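DELTA1-pyrroline-2-carboxylate reductase (PDB 6T3E) catalyses the reduction of delta1-pyrroline-2-carboxylate to L-proline with a nicotinamide cofactor, a step linked to L-hydroxyproline metabolism. Local coordinates at residues E194-S197 with K198-G201. Residues are numbered along the deposited sequence; the frame is centred on the assembly and turned at random.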
ATOM      1  N   GLU B 194      -9.994 -26.971  24.130  1.00 56.00           N
ATOM      2  CA  GLU B 194      -9.395 -28.282  23.900  1.00 60.41           C
ATOM      3  C   GLU B 194      -8.044 -28.144  23.211  1.00 59.52           C
ATOM      4  O   GLU B 194      -7.012 -28.580  23.738  1.00 52.74           O
ATOM      5  CB  GLU B 194     -10.330 -29.154  23.059  1.00 63.99           C
ATOM      6  CG  GLU B 194     -11.589 -29.616  23.772  1.00 68.35           C
ATOM      7  CD  GLU B 194     -12.552 -30.318  22.831  1.00 70.72           C
ATOM      8  OE1 GLU B 194     -12.155 -30.571  21.668  1.00 75.10           O
ATOM      9  OE2 GLU B 194     -13.698 -30.613  23.249  1.00 65.97           O
ATOM     10  N   GLU B 195      -8.040 -27.523  22.027  1.00 60.71           N
ATOM     11  CA  GLU B 195      -6.847 -27.495  21.192  1.00 60.82           C
ATOM     12  C   GLU B 195      -5.734 -26.669  21.820  1.00 58.76           C
ATOM     13  O   GLU B 195      -4.557 -27.030  21.706  1.00 59.47           O
ATOM     14  CB  GLU B 195      -7.200 -26.974  19.810  1.00 61.87           C
ATOM     15  CG  GLU B 195      -7.922 -28.011  18.992  1.00 66.60           C
ATOM     16  CD  GLU B 195      -8.173 -27.547  17.581  1.00 71.56           C
ATOM     17  OE1 GLU B 195      -7.949 -26.347  17.299  1.00 69.30           O
ATOM     18  OE2 GLU B 195      -8.569 -28.391  16.750  1.00 77.67           O
ATOM     19  N   MET B 196      -6.070 -25.540  22.446  1.00 57.22           N
ATOM     20  CA  MET B 196      -5.027 -24.715  23.052  1.00 57.05           C
ATOM     21  C   MET B 196      -4.494 -25.319  24.349  1.00 56.12           C
ATOM     22  O   MET B 196      -3.387 -24.976  24.769  1.00 54.27           O
ATOM     23  CB  MET B 196      -5.529 -23.291  23.276  1.00 55.14           C
ATOM     24  CG  MET B 196      -5.677 -22.488  21.974  1.00 53.66           C
ATOM     25  SD  MET B 196      -4.200 -22.473  20.927  1.00 49.93           S
ATOM     26  CE  MET B 196      -3.204 -21.301  21.836  1.00 50.18           C
ATOM     27  N   SER B 197      -5.287 -26.145  25.042  1.00 61.85           N
ATOM     28  CA  SER B 197      -4.812 -26.756  26.286  1.00 64.64           C
ATOM     29  C   SER B 197      -3.690 -27.756  26.023  1.00 65.71           C
ATOM     30  O   SER B 197      -2.691 -27.782  26.749  1.00 68.60           O
ATOM     31  CB  SER B 197      -5.965 -27.438  27.030  1.00 68.32           C
ATOM     32  OG  SER B 197      -5.487 -28.103  28.187  1.00 70.42           O
ATOM     33  N   LYS B 198      -3.863 -28.631  25.025  1.00 65.26           N
ATOM     34  CA  LYS B 198      -2.771 -29.519  24.627  1.00 65.62           C
ATOM     35  C   LYS B 198      -1.639 -28.725  23.997  1.00 67.51           C
ATOM     36  O   LYS B 198      -0.463 -29.027  24.230  1.00 66.69           O
ATOM     37  CB  LYS B 198      -3.265 -30.618  23.682  1.00 59.87           C
ATOM     38  CG  LYS B 198      -4.064 -30.114  22.470  1.00 59.93           C
ATOM     39  CD  LYS B 198      -4.936 -31.228  21.835  1.00 63.33           C
ATOM     40  CE  LYS B 198      -6.293 -31.397  22.571  1.00 65.87           C
ATOM     41  NZ  LYS B 198      -7.268 -32.285  21.878  1.00 64.37           N
ATOM     42  N   LYS B 199      -1.989 -27.683  23.233  1.00 75.97           N
ATOM     43  CA  LYS B 199      -1.009 -26.802  22.621  1.00 75.81           C
ATOM     44  C   LYS B 199      -0.048 -26.252  23.669  1.00 74.34           C
ATOM     45  O   LYS B 199       1.166 -26.478  23.602  1.00 73.81           O
ATOM     46  CB  LYS B 199      -1.783 -25.666  21.954  1.00 83.70           C
ATOM     47  CG  LYS B 199      -0.988 -24.518  21.338  1.00 87.36           C
ATOM     48  CD  LYS B 199      -0.438 -24.740  19.929  1.00 86.82           C
ATOM     49  CE  LYS B 199       0.029 -23.346  19.407  1.00 85.72           C
ATOM     50  NZ  LYS B 199      -1.069 -22.288  19.419  1.00 85.11           N
ATOM     51  N   LEU B 200      -0.565 -25.508  24.651  1.00 67.26           N
ATOM     52  CA  LEU B 200       0.286 -24.808  25.624  1.00 65.01           C
ATOM     53  C   LEU B 200       0.546 -25.615  26.890  1.00 66.82           C
ATOM     54  O   LEU B 200       1.274 -25.140  27.767  1.00 71.20           O
ATOM     55  CB  LEU B 200      -0.326 -23.456  26.004  1.00 60.54           C
ATOM     56  CG  LEU B 200      -0.715 -22.631  24.782  1.00 58.14           C
ATOM     57  CD1 LEU B 200      -1.559 -21.403  25.153  1.00 58.11           C
ATOM     58  CD2 LEU B 200       0.506 -22.221  23.978  1.00 54.90           C
ATOM     59  N   GLY B 201      -0.052 -26.796  27.020  1.00 65.75           N
ATOM     60  CA  GLY B 201       0.153 -27.600  28.221  1.00 69.31           C
ATOM     61  C   GLY B 201      -0.367 -26.941  29.480  1.00 76.82           C
ATOM     62  O   GLY B 201       0.271 -27.032  30.536  1.00 82.27           O
TER
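The side chains of Met196 and Lys199 leave the last turns of helix 186-200 in the same direction and run next to each other. The methionine chain is bent at both chi2 and chi3. Its methyl therefore turns along the helix toward Leu200, and Met196 CE comes to 3.7 Å from Leu200 CD1. Lys199 NZ ends beside this thioether, 3.4 Å from Met196 CE and 3.5 Å from Met196 SD. With CG set anti to the backbone N (chi1 174°), the lysine chain starts on the Met196 side, and Lys199 CG lies 3.8 Å from Met196 SD.

Met196 and Leu200 sit on the inward side of the helix. Met196 also touches Arg164 and Ile204, and Leu200 packs on Leu167, Trp168 and Cys171 of helix 161-173. The helix is the crossover of a beta-alpha-beta unit between strands 178-182 and 203-206, in the parallel-sheet domain that binds NADH. Cutting Met196 back to an alanine removes SD and CE, which would probably open a gap beside Leu200 CD1 and Ile204 and leave the Lys199 chain freer to turn.

Lys198 behaves differently. It folds back along the helix, with Lys198 CG 3.2 Å from Glu195 O. Its ammonium NZ remains 5.2 Å from Glu194 OE1, too far for a salt bridge, although the opposite charges may attract weakly. The carboxylate of Glu195 makes a salt bridge with Lys191 one turn earlier.

Backbone bonds run through the turn. Leu200 N donates to Met196 O at 2.9 Å, with a nearly straight N-H...O angle of 170°. Lys199 N reaches Glu195 O more bent, at 149°. The bond from Gly201 N to Ser197 O is weak despite its 2.8 Å length. Gly201 leaves the helix with positive phi, and Ser197 OG is hydrogen-bonded to Ile202 O just beyond it.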